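Local coordinates for protein caprin-2 (Danio rerio, PDB 4OUS) that probably takes part in canonical Wnt signalling, through a C1q domain that assembles into a trimer and binds calcium, at residues I59-L62 with A63-V66; L72-N75 with E76-M79. The protein carries 1 engineered substitution. All coordinates share one frame; numbering follows the deposited sequence.

Interaction 1: residues I59-L62 with A63-V66; sequences ILKL and AISV
K61 NZ reaches across to V66 O, which puts the ammonium group inside the loop that carries the chain out of strand 51-60 of the C1q jelly roll. From L62 to V66 this loop bends through two successive inverse gamma turns, centred on A63 and S65, and their carbonyls gather round the lysine end. K61 NZ donates to V66 O at 2.9 Å, arriving tilted out of that carbonyl plane, and to L62 O at 3.0 Å, where it sits almost straight out from the carbonyl. The distance from K61 NZ to I64 O is 3.0 Å. The route starts with CG wedged between the backbone N and the carbonyl carbon (chi1 73°); an extended stretch follows, and bends at chi3 and chi4 then turn NZ in toward the carbonyls of L62 and V66. Next to the NZ bond, K61 CE comes to 3.1 Å from V66 O. A methionine in place of K61 would probably leave the carbonyls of L62 and V66 without their shared donor and let the loop shift against the strand end.

Hydrophobic contact is slight: L62 CB and I64 CG1 stand 4.2 Å apart. E92 also packs on the K61 side chain, and H91 ND1 is hydrogen-bonded to K61 O, while a bound calcium ion lies about 9 Å from the K61 side chain. The first gamma turn is closed by a weak bond from I64 N to L62 O, 2.9 Å long and bent to 144° at the hydrogen, so L62 O accepts from both I64 N and K61 NZ.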
loop_
_atom_site.group_PDB
_atom_site.type_symbol
_atom_site.label_atom_id
_atom_site.label_comp_id
_atom_site.label_asym_id
_atom_site.label_seq_id
_atom_site.Cartn_x
_atom_site.Cartn_y
_atom_site.Cartn_z
ATOM N N ILE A 59 4.331 7.681 -3.845
ATOM C CA ILE A 59 5.065 8.780 -4.458
ATOM C C ILE A 59 5.586 9.727 -3.376
ATOM O O ILE A 59 4.804 10.274 -2.605
ATOM C CB ILE A 59 4.182 9.555 -5.457
ATOM C CG1 ILE A 59 3.550 8.615 -6.504
ATOM C CG2 ILE A 59 4.977 10.665 -6.116
ATOM C CD1 ILE A 59 4.528 7.926 -7.423
ATOM N N LEU A 60 6.901 9.914 -3.315
ATOM C CA LEU A 60 7.506 10.805 -2.333
ATOM C C LEU A 60 7.599 12.212 -2.913
ATOM O O LEU A 60 8.104 12.384 -4.028
ATOM C CB LEU A 60 8.897 10.303 -1.937
ATOM C CG LEU A 60 9.537 10.993 -0.732
ATOM C CD1 LEU A 60 8.856 10.553 0.557
ATOM C CD2 LEU A 60 11.036 10.729 -0.674
ATOM N N LYS A 61 7.123 13.211 -2.175
ATOM C CA LYS A 61 7.188 14.590 -2.657
ATOM C C LYS A 61 8.517 15.251 -2.344
ATOM O O LYS A 61 9.205 14.865 -1.397
ATOM C CB LYS A 61 6.057 15.431 -2.063
ATOM C CG LYS A 61 6.218 15.788 -0.588
ATOM C CD LYS A 61 4.969 16.463 -0.001
ATOM C CE LYS A 61 4.613 17.777 -0.689
ATOM N NZ LYS A 61 5.643 18.824 -0.471
ATOM N N LEU A 62 8.867 16.255 -3.142
ATOM C CA LEU A 62 9.964 17.146 -2.791
ATOM C C LEU A 62 9.611 17.909 -1.522
ATOM O O LEU A 62 8.437 18.199 -1.246
ATOM C CB LEU A 62 10.268 18.137 -3.917
ATOM C CG LEU A 62 10.736 17.561 -5.253
ATOM C CD1 LEU A 62 11.225 18.674 -6.168
ATOM C CD2 LEU A 62 11.827 16.537 -5.040
ATOM N N ALA A 63 10.646 18.257 -0.771
ATOM C CA ALA A 63 10.496 19.018 0.458
ATOM C C ALA A 63 10.363 20.501 0.132
ATOM O O ALA A 63 11.269 21.303 0.387
ATOM C CB ALA A 63 11.670 18.766 1.389
ATOM N N ILE A 64 9.223 20.836 -0.465
ATOM C CA ILE A 64 8.863 22.202 -0.809
ATOM C C ILE A 64 7.458 22.477 -0.296
ATOM O O ILE A 64 6.701 21.546 -0.009
ATOM C CB ILE A 64 8.910 22.456 -2.331
ATOM C CG1 ILE A 64 7.913 21.553 -3.062
ATOM C CG2 ILE A 64 10.327 22.264 -2.869
ATOM C CD1 ILE A 64 7.833 21.807 -4.555
ATOM N N SER A 65 7.115 23.757 -0.190
ATOM C CA SER A 65 5.819 24.182 0.330
ATOM C C SER A 65 4.752 24.209 -0.761
ATOM O O SER A 65 4.062 25.209 -0.951
ATOM C CB SER A 65 5.937 25.562 0.975
ATOM O OG SER A 65 6.897 25.551 2.018
ATOM N N VAL A 66 4.664 23.111 -1.501
ATOM C CA VAL A 66 3.585 22.850 -2.442
ATOM C C VAL A 66 3.099 21.442 -2.137
ATOM O O VAL A 66 3.909 20.516 -2.065
ATOM C CB VAL A 66 4.049 22.938 -3.913
ATOM C CG1 VAL A 66 2.880 22.681 -4.860
ATOM C CG2 VAL A 66 4.699 24.285 -4.204
#

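Interaction 2: residues L72-N75 with E76-M79; sequences LMRN and EEVM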
loop_
_atom_site.group_PDB
_atom_site.type_symbol
_atom_site.label_atom_id
_atom_site.label_comp_id
_atom_site.label_asym_id
_atom_site.label_seq_id
_atom_site.Cartn_x
_atom_site.Cartn_y
_atom_site.Cartn_z
ATOM N N LEU A 72 -4.619 8.334 -9.852
ATOM C CA LEU A 72 -4.559 7.138 -10.681
ATOM C C LEU A 72 -5.652 7.262 -11.736
ATOM O O LEU A 72 -6.837 7.348 -11.402
ATOM C CB LEU A 72 -4.756 5.871 -9.853
ATOM C CG LEU A 72 -4.751 4.559 -10.643
ATOM C CD1 LEU A 72 -3.360 4.180 -11.113
ATOM C CD2 LEU A 72 -5.390 3.420 -9.837
ATOM N N MET A 73 -5.235 7.317 -12.993
ATOM C CA MET A 73 -6.108 7.534 -14.135
ATOM C C MET A 73 -6.374 6.241 -14.872
ATOM O O MET A 73 -5.470 5.419 -15.033
ATOM C CB MET A 73 -5.470 8.521 -15.112
ATOM C CG MET A 73 -4.969 9.813 -14.488
ATOM S SD MET A 73 -6.296 10.865 -13.846
ATOM C CE MET A 73 -7.162 11.270 -15.357
ATOM N N ARG A 74 -7.603 6.072 -15.347
ATOM C CA ARG A 74 -7.892 5.056 -16.347
ATOM C C ARG A 74 -8.461 5.807 -17.542
ATOM O O ARG A 74 -9.521 6.437 -17.448
ATOM C CB ARG A 74 -8.864 3.995 -15.825
ATOM C CG ARG A 74 -9.085 2.833 -16.782
ATOM C CD ARG A 74 -10.246 3.070 -17.740
ATOM N NE ARG A 74 -11.548 2.910 -17.101
ATOM C CZ ARG A 74 -12.397 3.897 -16.835
ATOM N NH1 ARG A 74 -13.563 3.611 -16.272
ATOM N NH2 ARG A 74 -12.094 5.157 -17.121
ATOM N N ASN A 75 -7.732 5.752 -18.651
ATOM C CA ASN A 75 -7.985 6.612 -19.806
ATOM C C ASN A 75 -8.001 8.070 -19.322
ATOM O O ASN A 75 -6.967 8.542 -18.848
ATOM C CB ASN A 75 -9.250 6.165 -20.546
ATOM C CG ASN A 75 -9.100 4.754 -21.102
ATOM O OD1 ASN A 75 -7.981 4.304 -21.366
ATOM N ND2 ASN A 75 -10.212 4.051 -21.270
ATOM N N GLU A 76 -9.123 8.779 -19.398
ATOM C CA GLU A 76 -9.144 10.184 -18.980
ATOM C C GLU A 76 -9.874 10.409 -17.646
ATOM O O GLU A 76 -10.189 11.548 -17.291
ATOM C CB GLU A 76 -9.790 11.044 -20.080
ATOM C CG GLU A 76 -11.280 10.795 -20.254
ATOM C CD GLU A 76 -11.769 10.961 -21.683
ATOM O OE1 GLU A 76 -11.085 11.636 -22.479
ATOM O OE2 GLU A 76 -12.836 10.397 -22.011
ATOM N N GLU A 77 -10.118 9.336 -16.899
ATOM C CA GLU A 77 -10.915 9.406 -15.679
ATOM C C GLU A 77 -10.090 9.176 -14.416
ATOM O O GLU A 77 -9.303 8.229 -14.347
ATOM C CB GLU A 77 -12.038 8.368 -15.746
ATOM C CG GLU A 77 -12.990 8.396 -14.570
ATOM C CD GLU A 77 -14.095 7.358 -14.671
ATOM O OE1 GLU A 77 -14.146 6.616 -15.676
ATOM O OE2 GLU A 77 -14.915 7.279 -13.729
ATOM N N VAL A 78 -10.300 10.018 -13.408
ATOM C CA VAL A 78 -9.712 9.816 -12.092
ATOM C C VAL A 78 -10.378 8.630 -11.399
ATOM O O VAL A 78 -11.596 8.623 -11.200
ATOM C CB VAL A 78 -9.856 11.079 -11.213
ATOM C CG1 VAL A 78 -9.419 10.797 -9.775
ATOM C CG2 VAL A 78 -9.070 12.238 -11.803
ATOM N N MET A 79 -9.583 7.631 -11.030
ATOM C CA MET A 79 -10.116 6.449 -10.359
ATOM C C MET A 79 -9.930 6.514 -8.844
ATOM O O MET A 79 -10.892 6.312 -8.099
ATOM C CB MET A 79 -9.479 5.185 -10.928
ATOM C CG MET A 79 -9.627 5.072 -12.452
ATOM S SD MET A 79 -11.294 5.313 -13.144
ATOM C CE MET A 79 -12.074 3.782 -12.638
#
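R74 and E77 form the closing pair of a tight antiparallel beta hairpin, in which strands 68-74 and 77-84 are joined by a type II' turn with N75 and E76 at its corners. Backbone bonds set the register. R74 N gives to E77 O at 2.9 Å and E77 N returns a bond to R74 O at 3.0 Å; farther from the turn, M79 N meets L72 O at 2.8 Å. N75 takes the positive-phi corner, and its amide is held from outside the hairpin by Q107 N and D106.

A salt bridge joins R74 and E77, whose side chains run alongside each other on one face of the hairpin. Both terminal nitrogens of the guanidinium donate to the same oxygen: E77 OE1 lies 2.9 Å from R74 NH2 and 3.1 Å from R74 NH1. That oxygen sits at the edge of the guanidinium, close to its plane, but the carboxylate is turned 54° against it and is approached from one face. The arginine gets there by leaving with CG anti to its own N (chi1 -174°) and then folding at chi2 and chi3.

The two methionines supply the remaining packing. M79 SD lies above one face of the R74 guanidinium, displaced toward the rim, and M79 CG makes apolar contact with R74 CB at 3.6 Å; H31 of the third subunit also packs on M79. On the other face of the hairpin M73 lies obliquely across V78, an apolar contact with M73 SD 3.7 Å from V78 CG2, and its bent chain continues until M73 CE comes to 3.6 Å from E76 O.

Both contacts are local, joining adjacent pieces of the chain, and strand 68-74 follows the loop of interaction 1 directly, yet their centres lie 22 Å apart. Interaction 1 is a surface contact near the calcium ion, where regular pairing has given way to a loop and K61, itself buried, gathers backbone carbonyls. Interaction 2 is partly buried and keeps true strand pairing, to which side chains add a salt bridge and methionine packing. A cation sits in each, but its partners differ: neutral carbonyls in 59-66, a carboxylate in 72-79. L60, in the first segment of interaction 1, packs on Y83 of the second subunit, whereas V78 and M79 of interaction 2 meet W122 and H31 of the third.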